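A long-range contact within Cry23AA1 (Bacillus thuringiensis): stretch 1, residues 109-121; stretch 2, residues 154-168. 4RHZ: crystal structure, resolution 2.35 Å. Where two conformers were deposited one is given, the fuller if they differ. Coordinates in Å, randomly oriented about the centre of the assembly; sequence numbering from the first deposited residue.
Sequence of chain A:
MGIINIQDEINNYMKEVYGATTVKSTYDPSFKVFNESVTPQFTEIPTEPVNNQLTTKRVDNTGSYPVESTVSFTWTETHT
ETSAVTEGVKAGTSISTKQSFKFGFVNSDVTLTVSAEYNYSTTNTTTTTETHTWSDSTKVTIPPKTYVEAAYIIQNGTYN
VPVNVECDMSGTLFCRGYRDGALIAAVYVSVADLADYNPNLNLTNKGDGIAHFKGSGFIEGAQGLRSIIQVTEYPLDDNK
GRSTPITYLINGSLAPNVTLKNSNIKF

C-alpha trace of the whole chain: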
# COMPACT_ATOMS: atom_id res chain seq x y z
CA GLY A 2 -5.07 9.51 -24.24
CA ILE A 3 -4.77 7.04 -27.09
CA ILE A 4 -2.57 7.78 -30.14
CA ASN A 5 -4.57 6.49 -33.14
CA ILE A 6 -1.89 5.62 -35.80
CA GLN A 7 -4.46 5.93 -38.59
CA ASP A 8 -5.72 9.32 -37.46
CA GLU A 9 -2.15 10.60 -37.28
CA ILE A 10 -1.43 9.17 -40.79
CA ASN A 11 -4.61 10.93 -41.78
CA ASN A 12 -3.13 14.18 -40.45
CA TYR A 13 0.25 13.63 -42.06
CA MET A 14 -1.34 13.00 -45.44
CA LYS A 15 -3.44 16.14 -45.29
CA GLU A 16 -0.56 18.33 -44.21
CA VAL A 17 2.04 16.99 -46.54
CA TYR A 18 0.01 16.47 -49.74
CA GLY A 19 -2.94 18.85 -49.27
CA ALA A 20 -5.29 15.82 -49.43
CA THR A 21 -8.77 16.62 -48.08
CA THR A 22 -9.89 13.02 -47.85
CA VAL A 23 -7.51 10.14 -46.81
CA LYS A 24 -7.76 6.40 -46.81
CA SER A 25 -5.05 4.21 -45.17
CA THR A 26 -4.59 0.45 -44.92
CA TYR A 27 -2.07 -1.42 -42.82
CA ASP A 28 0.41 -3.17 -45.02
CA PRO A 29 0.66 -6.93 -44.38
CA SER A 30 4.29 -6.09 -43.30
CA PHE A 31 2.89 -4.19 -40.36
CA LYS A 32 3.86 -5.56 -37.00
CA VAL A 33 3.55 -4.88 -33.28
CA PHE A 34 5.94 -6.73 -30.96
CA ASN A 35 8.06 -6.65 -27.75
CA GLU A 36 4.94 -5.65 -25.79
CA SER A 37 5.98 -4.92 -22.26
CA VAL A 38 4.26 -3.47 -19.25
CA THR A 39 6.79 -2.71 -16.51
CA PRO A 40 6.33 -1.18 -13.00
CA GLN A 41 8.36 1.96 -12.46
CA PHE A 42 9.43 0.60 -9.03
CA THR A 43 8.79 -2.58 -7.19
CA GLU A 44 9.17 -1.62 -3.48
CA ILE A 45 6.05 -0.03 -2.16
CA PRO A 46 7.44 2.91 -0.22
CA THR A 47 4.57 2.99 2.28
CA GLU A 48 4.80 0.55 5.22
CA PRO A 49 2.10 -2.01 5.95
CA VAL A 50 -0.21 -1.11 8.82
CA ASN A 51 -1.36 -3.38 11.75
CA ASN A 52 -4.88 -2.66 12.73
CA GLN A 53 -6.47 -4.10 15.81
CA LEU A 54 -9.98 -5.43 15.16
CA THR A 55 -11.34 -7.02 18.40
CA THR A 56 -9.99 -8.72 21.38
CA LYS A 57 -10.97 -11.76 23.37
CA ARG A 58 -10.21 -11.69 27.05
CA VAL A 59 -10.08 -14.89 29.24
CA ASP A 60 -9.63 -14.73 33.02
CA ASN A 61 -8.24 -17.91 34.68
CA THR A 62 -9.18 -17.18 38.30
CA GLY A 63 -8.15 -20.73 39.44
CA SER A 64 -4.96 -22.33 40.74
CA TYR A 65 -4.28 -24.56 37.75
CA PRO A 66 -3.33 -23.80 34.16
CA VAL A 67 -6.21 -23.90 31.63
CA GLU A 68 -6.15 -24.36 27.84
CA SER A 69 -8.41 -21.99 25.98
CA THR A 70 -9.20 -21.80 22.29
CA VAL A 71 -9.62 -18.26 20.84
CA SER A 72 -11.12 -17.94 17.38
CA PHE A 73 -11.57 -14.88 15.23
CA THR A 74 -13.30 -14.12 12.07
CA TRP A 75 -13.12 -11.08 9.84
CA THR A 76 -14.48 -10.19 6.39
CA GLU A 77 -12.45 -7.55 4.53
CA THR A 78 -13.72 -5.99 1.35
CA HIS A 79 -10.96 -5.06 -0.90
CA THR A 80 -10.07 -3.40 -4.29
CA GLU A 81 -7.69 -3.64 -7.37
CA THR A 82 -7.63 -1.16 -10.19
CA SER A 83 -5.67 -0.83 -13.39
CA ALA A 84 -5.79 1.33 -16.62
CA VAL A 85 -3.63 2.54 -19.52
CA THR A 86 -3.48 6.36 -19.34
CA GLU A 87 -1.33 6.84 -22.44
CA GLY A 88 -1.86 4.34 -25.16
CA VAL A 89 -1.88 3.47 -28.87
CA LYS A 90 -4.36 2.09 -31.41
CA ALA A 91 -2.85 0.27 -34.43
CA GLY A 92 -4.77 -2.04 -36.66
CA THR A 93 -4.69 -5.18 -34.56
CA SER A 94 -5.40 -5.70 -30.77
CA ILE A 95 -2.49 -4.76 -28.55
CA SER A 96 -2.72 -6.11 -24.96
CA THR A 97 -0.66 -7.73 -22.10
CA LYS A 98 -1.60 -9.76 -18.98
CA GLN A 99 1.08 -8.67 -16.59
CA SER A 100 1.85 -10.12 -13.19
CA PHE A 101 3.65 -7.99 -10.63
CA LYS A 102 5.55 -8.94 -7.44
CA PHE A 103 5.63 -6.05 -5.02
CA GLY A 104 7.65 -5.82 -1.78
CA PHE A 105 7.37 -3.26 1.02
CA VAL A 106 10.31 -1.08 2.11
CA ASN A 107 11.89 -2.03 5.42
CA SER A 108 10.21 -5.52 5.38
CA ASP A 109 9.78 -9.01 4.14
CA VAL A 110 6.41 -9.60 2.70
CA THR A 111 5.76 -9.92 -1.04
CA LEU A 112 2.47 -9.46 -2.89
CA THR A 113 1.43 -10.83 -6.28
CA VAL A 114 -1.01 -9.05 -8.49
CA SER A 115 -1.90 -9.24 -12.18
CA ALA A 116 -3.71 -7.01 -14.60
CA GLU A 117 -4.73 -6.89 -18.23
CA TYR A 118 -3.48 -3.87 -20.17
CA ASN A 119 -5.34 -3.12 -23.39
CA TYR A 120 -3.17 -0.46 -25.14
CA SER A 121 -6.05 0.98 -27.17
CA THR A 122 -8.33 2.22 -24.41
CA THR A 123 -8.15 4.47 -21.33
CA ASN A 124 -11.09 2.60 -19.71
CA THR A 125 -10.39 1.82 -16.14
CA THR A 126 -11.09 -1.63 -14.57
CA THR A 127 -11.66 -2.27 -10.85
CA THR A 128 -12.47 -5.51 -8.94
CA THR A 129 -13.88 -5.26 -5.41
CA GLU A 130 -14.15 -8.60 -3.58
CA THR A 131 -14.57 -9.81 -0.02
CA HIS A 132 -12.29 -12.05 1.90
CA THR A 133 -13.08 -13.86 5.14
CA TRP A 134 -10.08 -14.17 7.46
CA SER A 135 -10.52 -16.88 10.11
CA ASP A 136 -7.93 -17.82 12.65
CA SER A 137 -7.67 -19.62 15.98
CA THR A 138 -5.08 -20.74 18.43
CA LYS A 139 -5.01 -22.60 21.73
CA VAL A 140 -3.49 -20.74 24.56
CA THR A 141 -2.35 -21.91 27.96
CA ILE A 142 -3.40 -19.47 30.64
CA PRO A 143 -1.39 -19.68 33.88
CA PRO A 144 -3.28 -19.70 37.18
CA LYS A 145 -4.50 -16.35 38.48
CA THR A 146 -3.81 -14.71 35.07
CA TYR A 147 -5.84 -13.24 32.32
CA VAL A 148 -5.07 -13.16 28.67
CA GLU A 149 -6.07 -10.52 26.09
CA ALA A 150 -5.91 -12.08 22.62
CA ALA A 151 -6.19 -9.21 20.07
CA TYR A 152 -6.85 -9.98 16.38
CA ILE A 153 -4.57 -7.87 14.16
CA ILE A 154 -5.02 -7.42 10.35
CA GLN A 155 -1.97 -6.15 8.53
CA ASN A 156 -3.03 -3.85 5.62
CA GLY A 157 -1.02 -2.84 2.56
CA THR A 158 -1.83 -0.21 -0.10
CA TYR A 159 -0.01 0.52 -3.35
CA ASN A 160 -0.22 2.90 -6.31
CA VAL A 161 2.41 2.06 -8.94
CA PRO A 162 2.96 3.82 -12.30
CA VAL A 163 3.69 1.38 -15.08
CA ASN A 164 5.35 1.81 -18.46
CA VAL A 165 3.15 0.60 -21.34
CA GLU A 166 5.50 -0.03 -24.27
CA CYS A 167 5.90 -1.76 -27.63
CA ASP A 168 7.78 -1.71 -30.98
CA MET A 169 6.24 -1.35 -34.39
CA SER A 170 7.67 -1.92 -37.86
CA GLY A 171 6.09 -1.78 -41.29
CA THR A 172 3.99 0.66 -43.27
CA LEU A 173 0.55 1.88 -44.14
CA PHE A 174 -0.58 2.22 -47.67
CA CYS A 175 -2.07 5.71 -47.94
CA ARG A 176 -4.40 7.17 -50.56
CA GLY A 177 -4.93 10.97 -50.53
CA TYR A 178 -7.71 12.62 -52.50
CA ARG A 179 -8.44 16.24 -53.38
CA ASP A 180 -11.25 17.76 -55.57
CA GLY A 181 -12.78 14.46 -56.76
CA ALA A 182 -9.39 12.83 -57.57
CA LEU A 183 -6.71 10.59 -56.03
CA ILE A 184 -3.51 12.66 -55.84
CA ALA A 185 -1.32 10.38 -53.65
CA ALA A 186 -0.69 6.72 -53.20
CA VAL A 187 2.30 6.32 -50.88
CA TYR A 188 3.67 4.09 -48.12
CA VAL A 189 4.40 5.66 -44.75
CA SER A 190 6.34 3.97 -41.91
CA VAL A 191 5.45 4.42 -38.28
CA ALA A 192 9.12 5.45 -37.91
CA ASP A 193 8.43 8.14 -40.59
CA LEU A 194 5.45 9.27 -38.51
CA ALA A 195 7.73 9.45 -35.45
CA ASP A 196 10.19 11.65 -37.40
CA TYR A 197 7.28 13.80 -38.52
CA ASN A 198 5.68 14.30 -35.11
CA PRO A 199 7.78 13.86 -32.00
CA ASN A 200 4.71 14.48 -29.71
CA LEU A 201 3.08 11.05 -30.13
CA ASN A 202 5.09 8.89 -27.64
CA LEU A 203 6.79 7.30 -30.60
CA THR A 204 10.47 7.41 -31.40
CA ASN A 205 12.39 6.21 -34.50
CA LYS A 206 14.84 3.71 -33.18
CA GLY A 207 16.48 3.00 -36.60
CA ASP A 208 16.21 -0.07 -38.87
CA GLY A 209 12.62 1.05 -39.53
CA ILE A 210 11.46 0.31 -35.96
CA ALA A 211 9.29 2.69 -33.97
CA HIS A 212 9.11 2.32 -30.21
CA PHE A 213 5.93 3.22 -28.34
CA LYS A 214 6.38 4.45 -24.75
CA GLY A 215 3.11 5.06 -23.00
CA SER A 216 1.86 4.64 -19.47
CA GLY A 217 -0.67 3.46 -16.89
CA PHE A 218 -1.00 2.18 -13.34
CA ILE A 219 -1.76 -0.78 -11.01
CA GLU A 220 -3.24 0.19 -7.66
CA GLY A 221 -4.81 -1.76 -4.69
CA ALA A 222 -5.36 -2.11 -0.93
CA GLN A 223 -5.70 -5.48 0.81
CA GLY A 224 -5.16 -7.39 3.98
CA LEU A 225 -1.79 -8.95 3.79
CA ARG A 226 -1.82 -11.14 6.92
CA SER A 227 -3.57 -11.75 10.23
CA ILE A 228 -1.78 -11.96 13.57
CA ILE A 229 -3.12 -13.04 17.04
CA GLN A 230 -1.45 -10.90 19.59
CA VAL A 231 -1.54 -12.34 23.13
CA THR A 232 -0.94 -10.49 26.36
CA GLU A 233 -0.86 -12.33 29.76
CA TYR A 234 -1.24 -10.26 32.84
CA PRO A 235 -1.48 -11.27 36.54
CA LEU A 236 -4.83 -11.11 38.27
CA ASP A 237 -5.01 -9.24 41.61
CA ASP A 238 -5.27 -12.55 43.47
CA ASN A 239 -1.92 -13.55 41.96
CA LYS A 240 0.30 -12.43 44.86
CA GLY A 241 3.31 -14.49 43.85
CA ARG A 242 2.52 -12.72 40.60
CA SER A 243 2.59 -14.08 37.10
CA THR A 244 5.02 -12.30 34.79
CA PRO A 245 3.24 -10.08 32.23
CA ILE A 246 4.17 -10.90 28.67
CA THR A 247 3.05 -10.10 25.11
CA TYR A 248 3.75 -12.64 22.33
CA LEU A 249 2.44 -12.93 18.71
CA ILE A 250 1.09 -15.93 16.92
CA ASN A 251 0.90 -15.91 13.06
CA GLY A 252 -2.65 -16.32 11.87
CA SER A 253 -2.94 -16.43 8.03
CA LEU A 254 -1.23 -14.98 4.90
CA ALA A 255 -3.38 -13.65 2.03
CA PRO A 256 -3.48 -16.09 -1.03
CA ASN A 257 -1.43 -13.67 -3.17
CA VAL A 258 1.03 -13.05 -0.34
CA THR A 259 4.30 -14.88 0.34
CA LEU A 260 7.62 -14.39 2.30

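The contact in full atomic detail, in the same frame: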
# COMPACT_ATOMS: atom_id res chain seq x y z
N ASP A 109 9.42 -7.67 4.58
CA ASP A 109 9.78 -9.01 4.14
C ASP A 109 8.64 -9.76 3.47
O ASP A 109 8.69 -10.97 3.18
CB ASP A 109 10.33 -9.79 5.35
CG ASP A 109 9.36 -10.87 5.85
OD1 ASP A 109 9.56 -12.04 5.40
OD2 ASP A 109 8.43 -10.55 6.66
N VAL A 110 7.58 -9.02 3.25
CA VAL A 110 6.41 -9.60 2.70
C VAL A 110 6.36 -9.14 1.22
O VAL A 110 6.87 -8.06 0.87
CB VAL A 110 5.23 -9.22 3.63
CG1 VAL A 110 5.59 -7.92 4.41
CG2 VAL A 110 3.91 -9.15 2.90
N THR A 111 5.83 -10.03 0.38
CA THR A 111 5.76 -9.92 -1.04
C THR A 111 4.31 -10.06 -1.48
O THR A 111 3.67 -11.02 -1.08
CB THR A 111 6.58 -11.07 -1.70
OG1 THR A 111 7.81 -10.53 -2.17
CG2 THR A 111 5.85 -11.73 -2.92
N LEU A 112 3.79 -9.15 -2.33
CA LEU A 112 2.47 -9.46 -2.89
C LEU A 112 2.45 -9.59 -4.43
O LEU A 112 3.17 -8.86 -5.15
CB LEU A 112 1.34 -8.59 -2.32
CG LEU A 112 1.00 -7.20 -2.85
CD1 LEU A 112 0.54 -7.28 -4.29
CD2 LEU A 112 -0.11 -6.51 -2.09
N THR A 113 1.62 -10.52 -4.88
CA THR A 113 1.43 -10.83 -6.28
C THR A 113 0.11 -10.36 -6.80
O THR A 113 -0.96 -10.72 -6.29
CB THR A 113 1.56 -12.34 -6.53
OG1 THR A 113 2.93 -12.67 -6.41
CG2 THR A 113 1.11 -12.74 -7.99
N VAL A 114 0.19 -9.56 -7.85
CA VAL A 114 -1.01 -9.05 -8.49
C VAL A 114 -0.84 -8.96 -10.03
O VAL A 114 0.26 -8.73 -10.55
CB VAL A 114 -1.43 -7.71 -7.85
CG1 VAL A 114 -0.45 -6.61 -8.17
CG2 VAL A 114 -2.82 -7.29 -8.32
N SER A 115 -1.94 -9.12 -10.74
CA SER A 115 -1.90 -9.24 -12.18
C SER A 115 -2.95 -8.29 -12.74
O SER A 115 -4.02 -8.08 -12.14
CB SER A 115 -2.29 -10.67 -12.61
OG SER A 115 -1.18 -11.57 -12.53
N ALA A 116 -2.67 -7.74 -13.91
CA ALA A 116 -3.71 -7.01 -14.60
C ALA A 116 -3.55 -7.12 -16.12
O ALA A 116 -2.45 -7.40 -16.63
CB ALA A 116 -3.76 -5.55 -14.13
N GLU A 117 -4.68 -6.97 -16.80
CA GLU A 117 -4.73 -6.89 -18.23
C GLU A 117 -4.67 -5.44 -18.76
O GLU A 117 -5.57 -4.63 -18.52
CB GLU A 117 -5.94 -7.63 -18.84
CG GLU A 117 -5.48 -8.05 -20.28
CD GLU A 117 -6.27 -9.12 -20.90
OE1 GLU A 117 -6.05 -9.34 -22.11
OE2 GLU A 117 -7.11 -9.72 -20.21
N TYR A 118 -3.60 -5.14 -19.45
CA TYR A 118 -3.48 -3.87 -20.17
C TYR A 118 -3.84 -3.95 -21.67
O TYR A 118 -3.11 -4.57 -22.45
CB TYR A 118 -2.12 -3.30 -19.96
CG TYR A 118 -1.93 -2.95 -18.51
CD1 TYR A 118 -2.34 -1.73 -18.01
CD2 TYR A 118 -1.37 -3.88 -17.62
CE1 TYR A 118 -2.16 -1.41 -16.68
CE2 TYR A 118 -1.21 -3.58 -16.27
CZ TYR A 118 -1.59 -2.36 -15.81
OH TYR A 118 -1.41 -2.10 -14.46
N ASN A 119 -4.97 -3.34 -22.01
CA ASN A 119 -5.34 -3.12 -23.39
C ASN A 119 -4.85 -1.73 -23.87
O ASN A 119 -5.34 -0.69 -23.41
CB ASN A 119 -6.85 -3.26 -23.56
CG ASN A 119 -7.33 -2.91 -25.05
OD1 ASN A 119 -6.57 -2.36 -25.91
ND2 ASN A 119 -8.60 -3.17 -25.31
N TYR A 120 -3.87 -1.72 -24.77
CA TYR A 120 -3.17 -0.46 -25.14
C TYR A 120 -4.03 0.60 -25.81
O TYR A 120 -3.69 1.78 -25.77
CB TYR A 120 -1.95 -0.73 -26.00
CG TYR A 120 -0.80 -1.48 -25.35
CD1 TYR A 120 -1.02 -2.49 -24.41
CD2 TYR A 120 0.51 -1.25 -25.77
CE1 TYR A 120 0.09 -3.23 -23.86
CE2 TYR A 120 1.58 -1.95 -25.22
CZ TYR A 120 1.35 -2.94 -24.28
OH TYR A 120 2.42 -3.62 -23.80
N SER A 121 -5.18 0.17 -26.30
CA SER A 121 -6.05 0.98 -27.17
C SER A 121 -7.17 1.70 -26.46
O SER A 121 -7.94 2.45 -27.13
CB SER A 121 -6.63 0.09 -28.29
OG SER A 121 -5.47 -0.54 -28.92
N ILE A 154 -5.10 -7.25 11.81
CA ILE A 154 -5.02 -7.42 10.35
C ILE A 154 -3.97 -6.42 9.79
O ILE A 154 -4.03 -5.21 10.08
CB ILE A 154 -6.42 -7.34 9.70
CG1 ILE A 154 -6.47 -8.05 8.33
CG2 ILE A 154 -6.92 -5.93 9.60
CD1 ILE A 154 -5.49 -7.54 7.35
N GLN A 155 -3.00 -6.95 9.07
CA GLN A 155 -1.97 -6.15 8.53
C GLN A 155 -2.34 -5.74 7.06
O GLN A 155 -2.35 -6.57 6.17
CB GLN A 155 -0.65 -6.91 8.57
CG GLN A 155 0.48 -6.12 8.09
CD GLN A 155 1.79 -6.78 8.34
OE1 GLN A 155 2.47 -7.21 7.40
NE2 GLN A 155 2.18 -6.88 9.63
N ASN A 156 -2.64 -4.46 6.89
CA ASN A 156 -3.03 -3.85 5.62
C ASN A 156 -1.90 -3.28 4.83
O ASN A 156 -1.00 -2.65 5.40
CB ASN A 156 -4.02 -2.73 5.88
CG ASN A 156 -5.37 -3.14 5.48
OD1 ASN A 156 -6.10 -3.85 6.25
ND2 ASN A 156 -5.75 -2.78 4.21
N GLY A 157 -1.94 -3.51 3.52
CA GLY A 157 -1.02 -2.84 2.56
C GLY A 157 -1.79 -2.10 1.46
O GLY A 157 -2.86 -2.54 1.07
N THR A 158 -1.27 -0.94 1.04
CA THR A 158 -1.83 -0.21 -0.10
C THR A 158 -0.73 0.17 -1.04
O THR A 158 0.42 0.43 -0.64
CB THR A 158 -2.44 1.11 0.26
OG1 THR A 158 -1.42 1.91 0.87
CG2 THR A 158 -3.63 0.93 1.18
N TYR A 159 -1.06 0.18 -2.33
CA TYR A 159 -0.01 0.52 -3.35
C TYR A 159 -0.61 1.29 -4.52
O TYR A 159 -1.77 1.07 -4.89
CB TYR A 159 0.75 -0.71 -3.83
CG TYR A 159 -0.17 -1.75 -4.36
CD1 TYR A 159 -0.44 -1.85 -5.76
CD2 TYR A 159 -0.83 -2.61 -3.49
CE1 TYR A 159 -1.36 -2.78 -6.24
CE2 TYR A 159 -1.76 -3.54 -3.95
CZ TYR A 159 -2.01 -3.62 -5.33
OH TYR A 159 -2.93 -4.55 -5.72
N ASN A 160 0.17 2.21 -5.08
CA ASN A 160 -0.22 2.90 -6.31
C ASN A 160 1.02 2.99 -7.19
O ASN A 160 1.89 3.82 -6.92
CB ASN A 160 -0.79 4.27 -6.02
CG ASN A 160 -1.45 4.92 -7.29
OD1 ASN A 160 -1.28 4.47 -8.45
ND2 ASN A 160 -2.22 6.00 -7.06
N VAL A 161 1.14 2.13 -8.19
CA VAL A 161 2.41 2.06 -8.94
C VAL A 161 2.25 2.47 -10.41
O VAL A 161 1.46 1.87 -11.11
CB VAL A 161 3.02 0.69 -8.88
CG1 VAL A 161 4.40 0.67 -9.51
CG2 VAL A 161 3.09 0.13 -7.41
N PRO A 162 2.97 3.52 -10.87
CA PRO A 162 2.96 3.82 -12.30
C PRO A 162 3.60 2.70 -13.07
O PRO A 162 4.59 2.10 -12.62
CB PRO A 162 3.80 5.10 -12.41
CG PRO A 162 3.78 5.75 -11.03
CD PRO A 162 3.67 4.57 -10.08
N VAL A 163 3.01 2.34 -14.21
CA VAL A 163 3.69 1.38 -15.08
C VAL A 163 3.96 2.03 -16.46
O VAL A 163 3.25 2.99 -16.89
CB VAL A 163 2.93 0.04 -15.23
CG1 VAL A 163 2.57 -0.55 -13.86
CG2 VAL A 163 1.65 0.21 -16.06
N ASN A 164 5.01 1.52 -17.10
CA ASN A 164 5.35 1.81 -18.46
C ASN A 164 4.61 0.84 -19.36
O ASN A 164 4.67 -0.37 -19.13
CB ASN A 164 6.83 1.59 -18.66
CG ASN A 164 7.66 2.51 -17.80
OD1 ASN A 164 7.37 3.71 -17.67
ND2 ASN A 164 8.66 1.93 -17.15
N VAL A 165 3.93 1.38 -20.37
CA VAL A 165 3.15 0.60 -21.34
C VAL A 165 3.81 0.81 -22.74
O VAL A 165 3.68 1.86 -23.35
CB VAL A 165 1.67 1.09 -21.33
CG1 VAL A 165 0.82 0.36 -22.35
CG2 VAL A 165 1.04 0.98 -19.93
N GLU A 166 4.55 -0.18 -23.21
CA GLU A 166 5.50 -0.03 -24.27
C GLU A 166 5.37 -1.11 -25.31
O GLU A 166 5.01 -2.25 -24.98
CB GLU A 166 6.92 -0.10 -23.72
CG GLU A 166 7.28 1.15 -22.97
CD GLU A 166 8.72 1.11 -22.50
OE1 GLU A 166 9.54 1.80 -23.10
OE2 GLU A 166 9.05 0.34 -21.59
N CYS A 167 5.67 -0.74 -26.56
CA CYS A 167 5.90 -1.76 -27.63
C CYS A 167 6.70 -1.18 -28.80
O CYS A 167 6.94 0.03 -28.87
CB CYS A 167 4.60 -2.37 -28.15
SG CYS A 167 3.52 -1.10 -28.82
N ASP A 168 7.12 -2.06 -29.70
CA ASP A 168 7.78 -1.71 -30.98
C ASP A 168 6.83 -1.97 -32.13
O ASP A 168 5.95 -2.82 -32.07
CB ASP A 168 9.02 -2.58 -31.21
CG ASP A 168 10.16 -2.25 -30.25
OD1 ASP A 168 10.25 -1.08 -29.81
OD2 ASP A 168 10.98 -3.16 -29.98

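The most distinctive feature of this contact is the way V165 sits on the ring of Y120: its CG1 methyl lies 3.6 Å from the centroid of the six-membered ring of Y120 and only 5° off the ring normal, a nearly ideal CH-pi arrangement. The weakly polarised C-H bonds of a methyl group favour the electron-rich face of an aromatic ring, and a valine on a strand can present such a group with little conformational freedom to lose. Here V165 adopts the t rotamer and Y120 the m rotamer, and the pair accounts for the most heavily covered residue of each kind in the contact.

The same tyrosine shows how one aromatic residue can serve several neighbours. While its face receives V165, its hydroxyl lies near the backbone of the next residue, Y120 OH being 3.2 Å from E166 O, close to the plane of the ring. Whether the hydroxyl proton is given to this carbonyl is left open by the geometry, since another acceptor is within reach. C167, in the p rotamer, approaches obliquely, with its SG 4.2 Å from CE2 of Y120. E166 itself points its CA-to-CB bond away, so its main chain, rather than its carboxylate, meets the tyrosine.

The contact illustrates a general principle: two strands that are not hydrogen-bonded to each other can be joined by the alternating side chains that each turns inward. The strand axes come no closer than 9.6 Å and run at 50° to one another, so side chains must fill the gap. From stretch 1, V110, L112, V114, Y118 and Y120 point toward the partner; from stretch 2, Q155, Y159, V163, V165 and C167 do so. All ten are buried.

A second tyrosine, this time from stretch 2, anchors the other part of the contact. Y159 reaches across in the p rotamer, its CE2 lying 3.9 Å from CD2 of L112 and its OH 3.8 Å from CG2 of V114. Both aliphatic residues meet the ring obliquely, and a long, flat side chain suits a place where the backbones are far apart. G157, nearest to L112 in register at 9.3 Å between their CA atoms, contributes almost no surface.

Between the two tyrosine clusters, Y118 packs against V163, with CZ of the former 4.1 Å from CG2 of the latter. A116 and V161 are buried but out of reach across the gap. In all, the stretches bury 433 Å², chiefly through apolar packing.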